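Local coordinates for protein carbohydrate kinase, FGGY (Novosphingobium aromaticivorans, PDB 3H6E) that probably acts as a sugar kinase of the FGGY family, transferring a phosphoryl group to a carbohydrate substrate, at residues A[32-36]-A[52-56]; A[280-284]-A[294-298]. One frame throughout, in Å; residues are numbered along the deposited sequence.

Contact 1: residues A[32-36]-A[52-56]; sequences RQVRP and DTGRW
Arg35 lies over one face of the Trp56 indole and ends on Asp52, joining edge strand 29-36 of the six-stranded sheet in the N-terminal half of this actin-like ATPase (ASKHA) fold to helix 50-63. Arg35 CD makes a CH-pi contact, 3.7 Å from the centroid of the Trp56 five-membered ring and 13° off its normal. Beyond the ring the guanidinium runs nearly parallel to the indole plane, with Trp56 CB under its centre, 3.4 Å from Arg35 CZ. The broad indole gives the arginine's methylenes a face to lie on, and the short acid sets a carboxylate where the flat, charged end arrives. CG anti to the backbone N (chi1 169°) extends Arg35 toward the helix, where NH2 forms a salt bridge with Asp52 OD2 at 2.6 Å. That bond is bent, 130° at the hydrogen, and meets the carboxylate from above its plane. Gln33 O approaches the indole edge, 3.5 Å from Trp56 CH2. Farther out, Ser18 bonds to the Arg35 backbone, its OG to Arg35 O, and touches Trp56, while Asp49 OD1 bonds to Asp52 N and Asp49 O to Thr53 OG1. Arg55 extends the salt-bridge network through a weak bond, NH1 to Asp52 OD1, at 3.0 Å.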
# COMPACT_ATOMS: atom_id res chain seq x y z
N ARG A 32 0.66 16.51 15.08
CA ARG A 32 0.81 16.11 13.69
C ARG A 32 0.92 17.35 12.81
O ARG A 32 0.17 18.31 12.97
CB ARG A 32 -0.36 15.24 13.25
CG ARG A 32 -0.38 14.88 11.77
CD ARG A 32 -1.30 13.69 11.52
NE ARG A 32 -1.88 13.71 10.19
CZ ARG A 32 -3.08 14.22 9.92
NH1 ARG A 32 -3.80 14.76 10.89
NH2 ARG A 32 -3.55 14.20 8.68
N GLN A 33 1.86 17.31 11.87
CA GLN A 33 2.04 18.39 10.92
C GLN A 33 2.00 17.83 9.50
O GLN A 33 2.75 16.91 9.17
CB GLN A 33 3.37 19.11 11.17
CG GLN A 33 3.40 19.94 12.45
CD GLN A 33 2.72 21.28 12.27
OE1 GLN A 33 3.10 22.07 11.40
NE2 GLN A 33 1.72 21.56 13.10
N VAL A 34 1.12 18.37 8.68
CA VAL A 34 0.95 17.86 7.32
C VAL A 34 1.24 18.92 6.27
O VAL A 34 1.51 20.08 6.60
CB VAL A 34 -0.47 17.31 7.10
CG1 VAL A 34 -0.91 16.51 8.32
CG2 VAL A 34 -1.44 18.44 6.81
N ARG A 35 1.18 18.52 5.00
CA ARG A 35 1.59 19.37 3.90
C ARG A 35 1.55 18.58 2.60
O ARG A 35 2.28 17.61 2.44
CB ARG A 35 3.01 19.87 4.14
CG ARG A 35 3.66 20.54 2.95
CD ARG A 35 5.15 20.26 2.94
NE ARG A 35 5.90 21.36 2.36
CZ ARG A 35 7.11 21.23 1.81
NH1 ARG A 35 7.69 20.04 1.76
NH2 ARG A 35 7.72 22.29 1.31
N PRO A 36 0.70 19.00 1.66
CA PRO A 36 0.60 18.30 0.37
C PRO A 36 1.97 18.24 -0.30
O PRO A 36 2.80 19.12 -0.08
CB PRO A 36 -0.35 19.19 -0.44
CG PRO A 36 -1.14 19.94 0.57
CD PRO A 36 -0.20 20.18 1.72
N ASP A 52 13.39 20.39 -1.00
CA ASP A 52 12.41 21.24 -0.35
C ASP A 52 11.71 20.56 0.82
O ASP A 52 11.45 21.18 1.85
CB ASP A 52 11.39 21.73 -1.37
CG ASP A 52 10.43 22.74 -0.79
OD1 ASP A 52 10.90 23.79 -0.29
OD2 ASP A 52 9.21 22.49 -0.86
N THR A 53 11.40 19.28 0.66
CA THR A 53 10.77 18.53 1.74
C THR A 53 11.72 18.41 2.92
O THR A 53 11.31 18.46 4.08
CB THR A 53 10.32 17.13 1.29
OG1 THR A 53 9.22 17.25 0.39
CG2 THR A 53 9.90 16.29 2.49
N GLY A 54 13.01 18.25 2.61
CA GLY A 54 14.04 18.21 3.63
C GLY A 54 13.99 19.45 4.49
O GLY A 54 14.20 19.39 5.70
N ARG A 55 13.71 20.59 3.85
CA ARG A 55 13.59 21.85 4.58
C ARG A 55 12.36 21.85 5.48
O ARG A 55 12.48 21.97 6.70
CB ARG A 55 13.55 23.03 3.61
CG ARG A 55 14.77 23.11 2.71
CD ARG A 55 14.74 24.34 1.82
NE ARG A 55 15.59 24.17 0.64
CZ ARG A 55 15.12 24.00 -0.60
NH1 ARG A 55 13.81 23.98 -0.81
NH2 ARG A 55 15.95 23.85 -1.62
N TRP A 56 11.18 21.72 4.89
CA TRP A 56 9.94 21.72 5.66
C TRP A 56 10.06 20.87 6.92
O TRP A 56 9.58 21.26 7.99
CB TRP A 56 8.76 21.22 4.83
CG TRP A 56 7.52 20.94 5.65
CD1 TRP A 56 6.69 21.87 6.21
CD2 TRP A 56 6.99 19.66 6.00
NE1 TRP A 56 5.67 21.24 6.89
CE2 TRP A 56 5.83 19.88 6.77
CE3 TRP A 56 7.38 18.34 5.73
CZ2 TRP A 56 5.06 18.84 7.28
CZ3 TRP A 56 6.61 17.30 6.24
CH2 TRP A 56 5.46 17.56 7.01

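Contact 2: residues A[280-284]-A[294-298]; sequences RDCLV and PSARF
The antiparallel beta hairpin of strands 282-286 and 292-298 belongs to the seven-stranded sheet of the C-terminal FGGY domain, with 282-286 as the outermost strand at one end, and this contact lies where its strands pair. Leu283 and Ser295 make the hydrogen-bonded pair: Leu283 N donates to Ser295 O, and Ser295 N returns the bond to Leu283 O, both at 2.8 Å. Two residues along each chain, Arg297 N donates to Asp281 O at 3.0 Å in a nearly straight bond (165° at the hydrogen). Cys282 and Ala296 form a non-hydrogen-bonded pair, where two small side chains suit the close spacing and Cys282 SG rests 3.7 Å from Ala296 CB. On the face bearing Leu283 and Ser295, the Arg297 chain, bent at chi2 and chi3 (70° and 81°), folds back over the neighbouring strand. Its CD packs 3.7 Å from Leu283 CD2, and its NE makes a salt bridge to Asp281 OD1 at 2.6 Å, the two side chains crossing at about a right angle. Gly347 N hydrogen-bonds to the other carboxylate oxygen, OD2, and Trp260 makes a cation-pi contact with Arg297. A leucine in place of Arg297 would probably leave Asp281 OD1 without its charged mate and Trp260 without its cation. At the hairpin's open end a water bridges the two chain segments, donating to Arg280 O and, at 2.9 Å, to Arg297 O.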
# COMPACT_ATOMS: atom_id res chain seq x y z
N ARG A 280 -4.56 -11.68 -13.74
CA ARG A 280 -5.75 -11.42 -12.94
C ARG A 280 -5.47 -10.43 -11.81
O ARG A 280 -6.18 -10.40 -10.80
CB ARG A 280 -6.39 -12.72 -12.45
CG ARG A 280 -7.35 -13.32 -13.48
CD ARG A 280 -7.57 -14.81 -13.28
NE ARG A 280 -8.38 -15.12 -12.11
CZ ARG A 280 -9.70 -14.95 -12.04
NH1 ARG A 280 -10.36 -14.45 -13.07
NH2 ARG A 280 -10.35 -15.27 -10.93
N ASP A 281 -4.43 -9.62 -12.00
CA ASP A 281 -4.13 -8.50 -11.13
C ASP A 281 -3.66 -8.92 -9.73
O ASP A 281 -4.10 -8.36 -8.72
CB ASP A 281 -5.32 -7.54 -11.05
CG ASP A 281 -4.92 -6.08 -11.20
OD1 ASP A 281 -3.75 -5.76 -10.91
OD2 ASP A 281 -5.76 -5.26 -11.64
N CYS A 282 -2.78 -9.91 -9.68
CA CYS A 282 -2.13 -10.30 -8.43
C CYS A 282 -0.68 -9.84 -8.44
O CYS A 282 -0.12 -9.54 -9.50
CB CYS A 282 -2.20 -11.82 -8.24
SG CYS A 282 -3.87 -12.49 -8.01
N LEU A 283 -0.07 -9.77 -7.26
CA LEU A 283 1.34 -9.40 -7.15
C LEU A 283 1.91 -9.89 -5.82
O LEU A 283 1.17 -10.37 -4.96
CB LEU A 283 1.52 -7.89 -7.30
CG LEU A 283 0.90 -6.97 -6.23
CD1 LEU A 283 1.68 -5.66 -6.14
CD2 LEU A 283 -0.58 -6.71 -6.50
N VAL A 284 3.22 -9.78 -5.66
CA VAL A 284 3.85 -10.24 -4.44
C VAL A 284 4.65 -9.14 -3.75
O VAL A 284 5.66 -8.68 -4.27
CB VAL A 284 4.79 -11.43 -4.68
CG1 VAL A 284 5.30 -11.96 -3.34
CG2 VAL A 284 4.07 -12.52 -5.46
N PRO A 294 1.49 -12.20 -0.41
CA PRO A 294 0.65 -12.39 -1.59
C PRO A 294 -0.44 -11.33 -1.67
O PRO A 294 -1.09 -11.04 -0.66
CB PRO A 294 0.03 -13.78 -1.36
CG PRO A 294 1.02 -14.48 -0.49
CD PRO A 294 1.59 -13.41 0.41
N SER A 295 -0.62 -10.75 -2.85
CA SER A 295 -1.55 -9.64 -3.02
C SER A 295 -2.42 -9.78 -4.26
O SER A 295 -2.00 -10.34 -5.27
CB SER A 295 -0.77 -8.32 -3.09
OG SER A 295 0.21 -8.27 -2.07
N ALA A 296 -3.64 -9.26 -4.18
CA ALA A 296 -4.54 -9.21 -5.32
C ALA A 296 -5.36 -7.93 -5.24
O ALA A 296 -5.94 -7.64 -4.19
CB ALA A 296 -5.44 -10.42 -5.35
N ARG A 297 -5.40 -7.16 -6.32
CA ARG A 297 -6.22 -5.96 -6.34
C ARG A 297 -7.23 -5.89 -7.48
O ARG A 297 -7.21 -6.69 -8.42
CB ARG A 297 -5.37 -4.67 -6.32
CG ARG A 297 -3.88 -4.84 -6.57
CD ARG A 297 -3.56 -5.22 -8.01
NE ARG A 297 -3.54 -4.09 -8.94
CZ ARG A 297 -2.52 -3.25 -9.08
NH1 ARG A 297 -1.45 -3.37 -8.31
NH2 ARG A 297 -2.57 -2.26 -9.97
N PHE A 298 -8.13 -4.93 -7.35
CA PHE A 298 -9.04 -4.53 -8.42
C PHE A 298 -9.54 -3.14 -8.04
O PHE A 298 -9.58 -2.79 -6.86
CB PHE A 298 -10.20 -5.53 -8.58
CG PHE A 298 -11.24 -5.44 -7.50
CD1 PHE A 298 -11.02 -6.02 -6.26
CD2 PHE A 298 -12.46 -4.82 -7.74
CE1 PHE A 298 -11.99 -5.95 -5.27
CE2 PHE A 298 -13.43 -4.75 -6.75
CZ PHE A 298 -13.19 -5.32 -5.51
O HOH W 1 -7.50 -9.55 -8.13

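From the N terminus, the chain completes strand 29-36 and, after thirteen residues with short strands 40-41 and 46-47, enters helix 50-63, so contact 1 closes a short loop at the margin of the first sheet. Some 220 residues later, after the remaining strands of that sheet and the start of the second, contact 2 closes a still tighter loop, a hairpin of nine intervening residues. The two therefore follow in series, neither nesting nor crossing. The centres of contact 1 and contact 2 are about 32 Å apart, on opposite sides of the chain's centre. Contact 1 fixes a helix to a sheet edge near the surface; contact 2 joins two strands in a buried part of the other sheet.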